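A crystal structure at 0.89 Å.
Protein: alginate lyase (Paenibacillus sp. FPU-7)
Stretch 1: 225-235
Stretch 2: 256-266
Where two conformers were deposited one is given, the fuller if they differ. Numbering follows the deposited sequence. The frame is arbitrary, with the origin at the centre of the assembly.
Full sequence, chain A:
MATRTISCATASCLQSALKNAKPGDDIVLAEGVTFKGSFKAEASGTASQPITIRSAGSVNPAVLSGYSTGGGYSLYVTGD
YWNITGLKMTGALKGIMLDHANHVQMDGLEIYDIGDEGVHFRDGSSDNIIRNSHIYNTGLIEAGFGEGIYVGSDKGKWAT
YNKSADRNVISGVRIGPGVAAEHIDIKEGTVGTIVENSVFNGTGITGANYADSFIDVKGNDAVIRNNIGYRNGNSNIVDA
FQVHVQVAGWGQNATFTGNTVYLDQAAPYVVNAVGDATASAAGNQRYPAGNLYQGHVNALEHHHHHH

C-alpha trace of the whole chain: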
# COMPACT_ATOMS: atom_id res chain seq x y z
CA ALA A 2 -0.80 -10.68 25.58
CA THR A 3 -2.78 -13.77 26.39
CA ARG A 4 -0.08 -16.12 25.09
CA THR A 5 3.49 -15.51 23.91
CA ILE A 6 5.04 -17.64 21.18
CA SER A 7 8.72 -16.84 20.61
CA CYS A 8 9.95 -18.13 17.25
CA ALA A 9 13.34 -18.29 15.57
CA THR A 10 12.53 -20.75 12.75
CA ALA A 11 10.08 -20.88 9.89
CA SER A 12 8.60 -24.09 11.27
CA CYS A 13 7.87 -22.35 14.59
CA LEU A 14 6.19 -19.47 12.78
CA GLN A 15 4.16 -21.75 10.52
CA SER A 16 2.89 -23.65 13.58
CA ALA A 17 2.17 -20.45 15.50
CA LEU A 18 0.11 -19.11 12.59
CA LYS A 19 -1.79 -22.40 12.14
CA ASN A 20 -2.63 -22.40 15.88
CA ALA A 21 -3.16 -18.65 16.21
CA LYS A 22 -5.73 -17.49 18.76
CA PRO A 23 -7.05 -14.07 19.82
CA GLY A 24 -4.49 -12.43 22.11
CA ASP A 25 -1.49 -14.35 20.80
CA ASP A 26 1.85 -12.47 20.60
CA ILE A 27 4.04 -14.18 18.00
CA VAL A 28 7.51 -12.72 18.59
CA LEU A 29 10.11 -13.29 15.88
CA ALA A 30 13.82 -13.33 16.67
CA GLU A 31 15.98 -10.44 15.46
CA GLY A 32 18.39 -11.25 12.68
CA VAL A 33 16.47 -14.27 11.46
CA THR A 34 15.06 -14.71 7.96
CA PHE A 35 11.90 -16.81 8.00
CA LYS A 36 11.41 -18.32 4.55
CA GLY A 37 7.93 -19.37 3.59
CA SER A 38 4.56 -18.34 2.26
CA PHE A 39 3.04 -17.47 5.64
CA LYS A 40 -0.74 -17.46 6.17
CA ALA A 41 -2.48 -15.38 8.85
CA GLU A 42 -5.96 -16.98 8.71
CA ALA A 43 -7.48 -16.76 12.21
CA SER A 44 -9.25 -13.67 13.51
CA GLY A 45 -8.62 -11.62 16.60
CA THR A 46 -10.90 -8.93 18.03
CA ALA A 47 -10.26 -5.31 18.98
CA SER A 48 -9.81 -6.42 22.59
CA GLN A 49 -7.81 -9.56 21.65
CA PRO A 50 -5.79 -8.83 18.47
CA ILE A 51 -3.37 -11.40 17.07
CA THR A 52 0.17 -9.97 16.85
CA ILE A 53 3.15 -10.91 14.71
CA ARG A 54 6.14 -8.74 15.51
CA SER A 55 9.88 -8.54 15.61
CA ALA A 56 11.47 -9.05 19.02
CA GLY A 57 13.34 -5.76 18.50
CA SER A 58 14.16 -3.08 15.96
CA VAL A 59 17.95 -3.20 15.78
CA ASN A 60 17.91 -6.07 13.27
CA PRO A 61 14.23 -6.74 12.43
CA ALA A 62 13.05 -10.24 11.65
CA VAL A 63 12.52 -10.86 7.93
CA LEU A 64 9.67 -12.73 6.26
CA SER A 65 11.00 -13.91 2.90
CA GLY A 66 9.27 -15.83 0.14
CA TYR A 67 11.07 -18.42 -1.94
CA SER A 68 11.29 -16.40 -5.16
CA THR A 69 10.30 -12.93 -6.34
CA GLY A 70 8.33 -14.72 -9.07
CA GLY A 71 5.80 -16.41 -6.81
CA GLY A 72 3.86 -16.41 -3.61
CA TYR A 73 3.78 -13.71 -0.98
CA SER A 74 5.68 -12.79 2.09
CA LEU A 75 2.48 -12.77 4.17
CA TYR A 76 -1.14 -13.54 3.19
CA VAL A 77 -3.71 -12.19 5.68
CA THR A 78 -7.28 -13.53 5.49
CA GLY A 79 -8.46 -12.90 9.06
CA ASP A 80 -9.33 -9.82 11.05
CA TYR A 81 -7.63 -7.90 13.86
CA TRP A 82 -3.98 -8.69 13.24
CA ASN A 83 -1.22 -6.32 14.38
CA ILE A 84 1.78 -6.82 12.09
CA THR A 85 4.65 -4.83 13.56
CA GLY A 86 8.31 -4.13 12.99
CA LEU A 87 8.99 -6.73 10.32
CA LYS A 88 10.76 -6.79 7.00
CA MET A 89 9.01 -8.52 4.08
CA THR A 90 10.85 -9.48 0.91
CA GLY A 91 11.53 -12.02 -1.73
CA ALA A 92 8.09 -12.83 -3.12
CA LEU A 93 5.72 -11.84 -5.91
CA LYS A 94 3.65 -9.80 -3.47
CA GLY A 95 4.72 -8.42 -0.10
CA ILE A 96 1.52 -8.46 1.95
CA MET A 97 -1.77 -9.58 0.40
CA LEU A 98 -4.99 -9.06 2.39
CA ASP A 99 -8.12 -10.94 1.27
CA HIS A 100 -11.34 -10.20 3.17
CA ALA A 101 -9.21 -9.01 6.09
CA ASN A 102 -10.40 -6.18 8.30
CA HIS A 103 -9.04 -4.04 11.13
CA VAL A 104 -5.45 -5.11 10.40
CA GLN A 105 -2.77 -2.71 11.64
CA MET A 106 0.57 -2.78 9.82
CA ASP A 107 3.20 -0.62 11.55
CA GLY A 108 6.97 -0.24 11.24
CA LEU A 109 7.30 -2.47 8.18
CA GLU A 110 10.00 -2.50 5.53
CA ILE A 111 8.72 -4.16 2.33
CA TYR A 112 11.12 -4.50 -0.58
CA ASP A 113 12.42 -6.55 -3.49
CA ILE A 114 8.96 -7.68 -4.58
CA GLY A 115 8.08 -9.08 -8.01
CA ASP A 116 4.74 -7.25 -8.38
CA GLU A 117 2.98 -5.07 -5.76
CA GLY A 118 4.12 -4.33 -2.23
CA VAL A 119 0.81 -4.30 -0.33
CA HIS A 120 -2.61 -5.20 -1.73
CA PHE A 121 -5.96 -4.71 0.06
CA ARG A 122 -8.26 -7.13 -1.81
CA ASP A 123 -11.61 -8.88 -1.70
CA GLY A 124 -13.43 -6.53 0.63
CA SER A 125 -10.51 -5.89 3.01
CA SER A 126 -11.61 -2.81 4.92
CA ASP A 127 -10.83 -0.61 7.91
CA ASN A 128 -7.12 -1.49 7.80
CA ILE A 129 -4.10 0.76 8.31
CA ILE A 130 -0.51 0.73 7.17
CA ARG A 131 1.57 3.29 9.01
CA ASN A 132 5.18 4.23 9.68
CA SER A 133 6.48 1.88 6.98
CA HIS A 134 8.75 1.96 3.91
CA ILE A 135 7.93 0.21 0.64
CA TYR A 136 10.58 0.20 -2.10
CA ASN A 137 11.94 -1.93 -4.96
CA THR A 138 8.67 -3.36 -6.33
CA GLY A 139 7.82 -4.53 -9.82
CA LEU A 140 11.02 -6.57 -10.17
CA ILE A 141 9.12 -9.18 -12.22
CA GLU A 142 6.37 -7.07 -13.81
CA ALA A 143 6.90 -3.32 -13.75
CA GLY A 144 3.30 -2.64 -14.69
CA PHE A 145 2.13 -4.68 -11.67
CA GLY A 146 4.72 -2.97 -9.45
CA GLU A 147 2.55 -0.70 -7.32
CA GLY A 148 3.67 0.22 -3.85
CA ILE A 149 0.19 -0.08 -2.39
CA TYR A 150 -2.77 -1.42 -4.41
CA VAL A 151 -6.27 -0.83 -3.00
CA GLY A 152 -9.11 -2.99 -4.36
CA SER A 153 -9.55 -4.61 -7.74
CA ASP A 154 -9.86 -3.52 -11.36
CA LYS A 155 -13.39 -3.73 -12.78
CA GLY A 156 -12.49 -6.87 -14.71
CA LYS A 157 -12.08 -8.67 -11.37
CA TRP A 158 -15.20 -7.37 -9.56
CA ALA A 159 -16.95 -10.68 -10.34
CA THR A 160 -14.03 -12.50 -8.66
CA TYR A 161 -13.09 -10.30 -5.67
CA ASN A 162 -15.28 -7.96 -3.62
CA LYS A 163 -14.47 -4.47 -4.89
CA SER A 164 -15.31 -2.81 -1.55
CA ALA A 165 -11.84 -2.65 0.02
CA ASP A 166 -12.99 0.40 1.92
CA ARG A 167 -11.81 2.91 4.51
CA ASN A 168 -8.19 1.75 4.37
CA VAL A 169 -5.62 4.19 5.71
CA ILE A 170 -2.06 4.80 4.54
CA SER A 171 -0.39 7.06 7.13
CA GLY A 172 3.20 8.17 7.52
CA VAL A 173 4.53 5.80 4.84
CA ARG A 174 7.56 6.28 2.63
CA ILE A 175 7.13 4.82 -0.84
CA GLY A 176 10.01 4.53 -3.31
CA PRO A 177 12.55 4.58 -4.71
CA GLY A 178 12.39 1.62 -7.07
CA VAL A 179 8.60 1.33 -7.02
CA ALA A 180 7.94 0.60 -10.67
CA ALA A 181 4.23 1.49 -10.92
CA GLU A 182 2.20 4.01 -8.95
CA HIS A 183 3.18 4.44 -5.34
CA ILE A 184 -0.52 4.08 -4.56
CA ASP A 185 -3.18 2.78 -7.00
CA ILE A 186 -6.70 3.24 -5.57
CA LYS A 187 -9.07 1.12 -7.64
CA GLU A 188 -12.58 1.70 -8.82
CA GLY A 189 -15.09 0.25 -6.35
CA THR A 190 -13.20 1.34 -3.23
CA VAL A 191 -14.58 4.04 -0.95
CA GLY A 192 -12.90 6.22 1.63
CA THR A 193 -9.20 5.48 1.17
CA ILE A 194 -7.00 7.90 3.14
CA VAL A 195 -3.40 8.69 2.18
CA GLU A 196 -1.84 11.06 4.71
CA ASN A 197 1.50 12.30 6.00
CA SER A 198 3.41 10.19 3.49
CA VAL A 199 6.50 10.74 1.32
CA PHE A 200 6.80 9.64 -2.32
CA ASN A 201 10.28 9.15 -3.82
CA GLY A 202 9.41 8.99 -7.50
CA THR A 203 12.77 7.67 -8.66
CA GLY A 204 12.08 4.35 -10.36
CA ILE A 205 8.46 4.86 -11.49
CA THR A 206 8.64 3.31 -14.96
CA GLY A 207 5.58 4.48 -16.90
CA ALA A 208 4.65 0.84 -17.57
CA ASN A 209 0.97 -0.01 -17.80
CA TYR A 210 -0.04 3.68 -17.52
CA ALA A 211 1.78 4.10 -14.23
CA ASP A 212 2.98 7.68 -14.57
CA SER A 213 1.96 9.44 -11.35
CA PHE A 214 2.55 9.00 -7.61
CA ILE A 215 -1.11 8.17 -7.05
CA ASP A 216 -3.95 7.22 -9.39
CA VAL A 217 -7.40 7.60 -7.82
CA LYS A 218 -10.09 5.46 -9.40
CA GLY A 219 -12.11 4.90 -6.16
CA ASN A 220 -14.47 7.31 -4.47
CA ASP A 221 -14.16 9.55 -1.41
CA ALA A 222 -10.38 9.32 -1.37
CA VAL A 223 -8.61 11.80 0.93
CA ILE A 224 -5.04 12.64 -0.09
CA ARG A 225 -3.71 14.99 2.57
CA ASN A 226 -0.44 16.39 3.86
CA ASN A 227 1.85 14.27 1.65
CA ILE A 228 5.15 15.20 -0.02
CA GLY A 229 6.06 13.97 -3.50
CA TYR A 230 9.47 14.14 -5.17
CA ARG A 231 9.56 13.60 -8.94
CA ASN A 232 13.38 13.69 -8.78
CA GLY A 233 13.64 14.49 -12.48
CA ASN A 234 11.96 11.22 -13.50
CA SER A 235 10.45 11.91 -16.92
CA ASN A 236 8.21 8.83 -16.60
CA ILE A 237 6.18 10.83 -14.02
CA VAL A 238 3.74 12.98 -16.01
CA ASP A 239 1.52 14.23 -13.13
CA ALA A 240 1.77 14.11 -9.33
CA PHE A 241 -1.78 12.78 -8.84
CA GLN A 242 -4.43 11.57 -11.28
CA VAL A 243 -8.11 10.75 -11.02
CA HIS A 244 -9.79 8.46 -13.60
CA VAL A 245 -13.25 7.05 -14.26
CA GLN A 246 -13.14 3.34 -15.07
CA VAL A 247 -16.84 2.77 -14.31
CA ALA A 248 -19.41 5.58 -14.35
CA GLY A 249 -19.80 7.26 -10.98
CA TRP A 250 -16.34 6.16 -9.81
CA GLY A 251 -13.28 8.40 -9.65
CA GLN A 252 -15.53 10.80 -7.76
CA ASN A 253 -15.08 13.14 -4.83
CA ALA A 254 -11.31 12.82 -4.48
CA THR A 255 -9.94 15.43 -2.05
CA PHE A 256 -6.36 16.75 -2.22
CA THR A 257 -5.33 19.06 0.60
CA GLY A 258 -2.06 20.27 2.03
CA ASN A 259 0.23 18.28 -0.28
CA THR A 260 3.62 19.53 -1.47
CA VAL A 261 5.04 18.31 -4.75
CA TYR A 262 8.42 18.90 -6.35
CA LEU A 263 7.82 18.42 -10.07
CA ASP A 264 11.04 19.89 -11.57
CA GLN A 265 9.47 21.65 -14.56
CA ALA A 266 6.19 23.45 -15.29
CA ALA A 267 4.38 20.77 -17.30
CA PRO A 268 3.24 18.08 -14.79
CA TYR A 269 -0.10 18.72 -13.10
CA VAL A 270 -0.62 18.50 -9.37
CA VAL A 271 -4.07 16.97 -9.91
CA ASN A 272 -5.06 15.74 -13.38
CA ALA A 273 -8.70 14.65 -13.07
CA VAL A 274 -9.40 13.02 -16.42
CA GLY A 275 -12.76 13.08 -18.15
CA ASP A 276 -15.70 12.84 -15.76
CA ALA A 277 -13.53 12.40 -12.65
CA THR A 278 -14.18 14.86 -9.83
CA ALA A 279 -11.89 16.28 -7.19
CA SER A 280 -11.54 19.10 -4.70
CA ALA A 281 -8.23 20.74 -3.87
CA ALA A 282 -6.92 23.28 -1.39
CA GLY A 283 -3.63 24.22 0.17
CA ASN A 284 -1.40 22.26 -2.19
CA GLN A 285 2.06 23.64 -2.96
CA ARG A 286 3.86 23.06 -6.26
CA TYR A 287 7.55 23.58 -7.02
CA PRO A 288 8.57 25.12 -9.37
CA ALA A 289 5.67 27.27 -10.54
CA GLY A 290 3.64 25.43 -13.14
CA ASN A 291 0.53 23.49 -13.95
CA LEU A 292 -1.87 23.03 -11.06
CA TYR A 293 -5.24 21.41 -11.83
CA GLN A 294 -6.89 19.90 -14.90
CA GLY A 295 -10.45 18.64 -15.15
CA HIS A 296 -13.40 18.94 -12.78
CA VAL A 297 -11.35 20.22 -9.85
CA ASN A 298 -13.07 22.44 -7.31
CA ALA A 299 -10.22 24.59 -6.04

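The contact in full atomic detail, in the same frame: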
# COMPACT_ATOMS: atom_id res chain seq x y z
N ARG A 225 -4.00 13.82 1.77
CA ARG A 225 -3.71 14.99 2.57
C ARG A 225 -2.31 14.98 3.18
O ARG A 225 -1.83 13.99 3.71
CB ARG A 225 -4.76 15.17 3.70
CG ARG A 225 -4.85 14.07 4.69
CD ARG A 225 -5.94 14.33 5.71
NE ARG A 225 -6.09 13.21 6.66
CZ ARG A 225 -7.21 12.81 7.19
NH1 ARG A 225 -8.35 13.42 6.90
NH2 ARG A 225 -7.20 11.78 7.99
N ASN A 226 -1.67 16.15 3.10
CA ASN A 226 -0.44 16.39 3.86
C ASN A 226 0.68 15.44 3.47
O ASN A 226 1.49 15.05 4.32
CB ASN A 226 -0.72 16.36 5.36
CG ASN A 226 -1.84 17.32 5.70
OD1 ASN A 226 -1.95 18.41 5.12
ND2 ASN A 226 -2.80 16.86 6.52
N ASN A 227 0.79 15.12 2.19
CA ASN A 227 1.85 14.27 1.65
C ASN A 227 2.89 15.14 0.93
O ASN A 227 2.60 16.25 0.52
CB ASN A 227 1.30 13.25 0.69
CG ASN A 227 0.21 12.41 1.34
OD1 ASN A 227 0.46 11.61 2.22
ND2 ASN A 227 -1.04 12.59 0.88
N ILE A 228 4.07 14.56 0.74
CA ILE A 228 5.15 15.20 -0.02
C ILE A 228 5.57 14.25 -1.13
O ILE A 228 5.84 13.08 -0.87
CB ILE A 228 6.37 15.50 0.89
CG1 ILE A 228 5.98 16.42 2.03
CG2 ILE A 228 7.49 16.10 0.03
CD1 ILE A 228 7.07 16.55 3.12
N GLY A 229 5.60 14.77 -2.37
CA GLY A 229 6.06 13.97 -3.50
C GLY A 229 7.25 14.59 -4.20
O GLY A 229 7.26 15.79 -4.48
N TYR A 230 8.24 13.74 -4.49
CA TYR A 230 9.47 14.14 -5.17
C TYR A 230 9.53 13.44 -6.52
O TYR A 230 9.73 12.22 -6.59
CB TYR A 230 10.70 13.74 -4.34
CG TYR A 230 10.78 14.40 -3.01
CD1 TYR A 230 11.19 15.72 -2.89
CD2 TYR A 230 10.49 13.73 -1.84
CE1 TYR A 230 11.30 16.34 -1.67
CE2 TYR A 230 10.62 14.33 -0.60
CZ TYR A 230 11.04 15.65 -0.51
OH TYR A 230 11.17 16.30 0.69
N ARG A 231 9.41 14.19 -7.60
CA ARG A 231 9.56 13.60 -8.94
C ARG A 231 11.02 13.22 -9.24
O ARG A 231 11.28 12.29 -9.99
CB ARG A 231 8.99 14.56 -9.97
CG ARG A 231 9.10 14.10 -11.42
CD ARG A 231 8.27 15.02 -12.30
NE ARG A 231 8.39 14.79 -13.73
CZ ARG A 231 9.37 15.26 -14.50
NH1 ARG A 231 10.37 15.93 -13.99
NH2 ARG A 231 9.32 15.08 -15.82
N ASN A 232 11.96 13.99 -8.65
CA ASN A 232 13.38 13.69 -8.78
C ASN A 232 13.84 13.62 -10.24
O ASN A 232 14.74 12.85 -10.60
CB ASN A 232 13.80 12.45 -8.01
CG ASN A 232 13.76 12.65 -6.52
OD1 ASN A 232 13.86 13.75 -6.00
ND2 ASN A 232 13.60 11.53 -5.81
N GLY A 233 13.23 14.45 -11.09
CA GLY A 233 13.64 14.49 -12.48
C GLY A 233 13.20 13.30 -13.32
O GLY A 233 13.64 13.18 -14.47
N ASN A 234 12.36 12.42 -12.80
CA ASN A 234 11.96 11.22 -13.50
C ASN A 234 10.90 11.55 -14.54
O ASN A 234 9.73 11.79 -14.22
CB ASN A 234 11.44 10.20 -12.50
CG ASN A 234 11.03 8.89 -13.15
OD1 ASN A 234 11.14 8.71 -14.36
ND2 ASN A 234 10.56 7.97 -12.34
N SER A 235 11.32 11.54 -15.82
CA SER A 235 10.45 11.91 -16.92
C SER A 235 9.29 10.93 -17.13
O SER A 235 8.35 11.26 -17.87
CB SER A 235 11.25 12.05 -18.22
OG SER A 235 12.15 13.12 -18.09
N PHE A 256 -7.81 16.57 -2.30
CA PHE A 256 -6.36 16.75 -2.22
C PHE A 256 -6.09 18.02 -1.44
O PHE A 256 -6.33 19.12 -1.95
CB PHE A 256 -5.74 16.89 -3.62
CG PHE A 256 -5.90 15.66 -4.47
CD1 PHE A 256 -7.03 15.45 -5.25
CD2 PHE A 256 -4.89 14.69 -4.51
CE1 PHE A 256 -7.17 14.32 -6.03
CE2 PHE A 256 -5.04 13.54 -5.29
CZ PHE A 256 -6.17 13.37 -6.06
N THR A 257 -5.59 17.88 -0.21
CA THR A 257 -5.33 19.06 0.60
C THR A 257 -3.95 18.99 1.22
O THR A 257 -3.50 17.97 1.70
CB THR A 257 -6.37 19.30 1.68
OG1 THR A 257 -6.41 18.18 2.52
CG2 THR A 257 -7.72 19.54 1.09
N GLY A 258 -3.28 20.15 1.25
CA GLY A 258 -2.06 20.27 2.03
C GLY A 258 -0.88 19.47 1.52
O GLY A 258 0.04 19.24 2.31
N ASN A 259 -0.87 19.06 0.27
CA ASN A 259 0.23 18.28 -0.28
C ASN A 259 1.29 19.23 -0.85
O ASN A 259 0.95 20.32 -1.29
CB ASN A 259 -0.26 17.35 -1.40
CG ASN A 259 -1.31 16.38 -0.89
OD1 ASN A 259 -1.01 15.43 -0.19
ND2 ASN A 259 -2.57 16.64 -1.24
N THR A 260 2.53 18.80 -0.87
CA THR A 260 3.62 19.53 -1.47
C THR A 260 4.30 18.63 -2.47
O THR A 260 4.69 17.50 -2.13
CB THR A 260 4.62 20.00 -0.41
OG1 THR A 260 3.95 20.85 0.51
CG2 THR A 260 5.76 20.78 -1.07
N VAL A 261 4.43 19.10 -3.70
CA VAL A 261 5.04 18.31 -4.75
C VAL A 261 6.12 19.09 -5.46
O VAL A 261 5.97 20.26 -5.81
CB VAL A 261 3.97 17.75 -5.72
CG1 VAL A 261 3.06 16.75 -4.99
CG2 VAL A 261 3.14 18.84 -6.39
N TYR A 262 7.23 18.38 -5.71
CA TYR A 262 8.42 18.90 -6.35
C TYR A 262 8.50 18.23 -7.71
O TYR A 262 8.91 17.06 -7.82
CB TYR A 262 9.66 18.62 -5.48
CG TYR A 262 9.61 19.27 -4.14
CD1 TYR A 262 10.07 20.58 -3.95
CD2 TYR A 262 9.07 18.62 -3.04
CE1 TYR A 262 9.97 21.21 -2.74
CE2 TYR A 262 8.97 19.23 -1.82
CZ TYR A 262 9.43 20.54 -1.65
OH TYR A 262 9.34 21.18 -0.45
N LEU A 263 8.07 18.96 -8.75
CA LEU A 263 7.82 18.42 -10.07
C LEU A 263 8.80 18.86 -11.14
O LEU A 263 8.60 18.53 -12.31
CB LEU A 263 6.38 18.71 -10.50
CG LEU A 263 5.32 18.11 -9.56
CD1 LEU A 263 3.92 18.52 -10.03
CD2 LEU A 263 5.44 16.63 -9.39
N ASP A 264 9.87 19.58 -10.75
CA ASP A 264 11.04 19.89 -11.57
C ASP A 264 10.82 20.96 -12.63
O ASP A 264 11.65 21.87 -12.77
CB ASP A 264 11.65 18.65 -12.23
CG ASP A 264 11.92 17.57 -11.22
OD1 ASP A 264 12.73 17.82 -10.29
OD2 ASP A 264 11.32 16.49 -11.31
N GLN A 265 9.77 20.82 -13.42
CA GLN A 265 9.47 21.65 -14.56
C GLN A 265 8.00 22.04 -14.45
O GLN A 265 7.27 21.57 -13.58
CB GLN A 265 9.79 20.88 -15.87
CG GLN A 265 8.94 19.62 -15.99
CD GLN A 265 9.14 18.76 -17.22
OE1 GLN A 265 8.19 18.09 -17.66
NE2 GLN A 265 10.36 18.72 -17.74
N ALA A 266 7.55 22.90 -15.36
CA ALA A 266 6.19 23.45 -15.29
C ALA A 266 5.10 22.52 -15.82
O ALA A 266 3.93 22.72 -15.50
CB ALA A 266 6.12 24.79 -16.04
O HOH W 1 -4.68 19.05 4.52
O HOH W 2 11.70 16.54 -7.45

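Two successive rungs of the chain lie side by side as parallel strands, Ile228–Tyr230 against Thr260–Tyr262, their directions only 6° apart and their axes 4.7 Å apart at closest approach. The hydrogen bonds alternate as parallel pairing demands: Thr260 N donates to Asn227 O, Gly229 N to Thr260 O, Tyr262 N to Gly229 O and Arg231 N to Tyr262 O, each 2.9 Å long and close to straight. CA-H...O contacts fill in between, such as Ile228 CA to Thr260 O at 3.2 Å. Because the register sets like positions beside each other, paired side chains fall on the same face of the sheet. Ile228, Tyr230, Thr260 and Tyr262 point to one face of the sheet; Val261 points to the other, where its neighbour Gly229 has no side chain to offer.

Before these strands, Arg225 pairs with Thr257, and both take chi1 p; in Thr257 this places OG1 3.6 Å from Arg225 CB. The rest of the arginine runs extended, chi2 and chi3 both t, and leads away to partners elsewhere in the structure. The chain then bends on both rungs. Asn226 and Gly258 both have positive phi, and Asn226 N still reaches Thr257 O at 2.9 Å. With chi1 m, the end of the Asn226 side chain comes nearer to the second stretch, though its CA-to-CB bond points away. A CB on Gly258 would lie 2.2 Å from Asn226 OD1, a clash, so the bare glycine leaves room for that amide. Water 1 joins the two rungs here, donating to Asn226 OD1 (2.9 Å) and lying 2.8 Å from Thr257 OG1.

Asn227 and Asn259 repeat one conformation, chi1 m with chi2 near -70°, and form an asparagine ladder. Asn259 OD1 accepts from both Asn227 N and Asn227 ND2, each at 3.0 Å, so one buried carbonyl oxygen satisfies a main-chain and a side-chain donor at the bend.

Tyr230 and Tyr262 share chi1 m and similar chi2, so their rings lie nearly parallel, planes at 12°. They are slid apart, however, with centroids 5.2 Å apart and little overlap; the closest atoms, Tyr230 CE1 and Tyr262 CD2, are 3.5 Å apart. Ile228 CG2 sits at the edge of the Tyr262 ring, 3.9 Å from CE2.

Beyond the strands, Arg231 points toward the second stretch in an all-t chain from chi1 to chi3, long enough to carry its guanidinium past Leu263. There Arg231 NH1 forms a salt bridge with Asp264 OD2 at 2.9 Å, near the guanidinium plane, while Gln265 CG lies over one face. Asp264, chi1 m, points back toward the first stretch, and the same OD2 accepts from Gly233 N at 2.8 Å. That bond ties the carboxylate to the type I' turn Arg231–Asn234, itself closed by Asn234 N to Arg231 O at 3.0 Å. Water 2 accepts from Asn232 N (2.8 Å) and donates to Tyr262 O (2.9 Å) and Asp264 OD1 (3.3 Å).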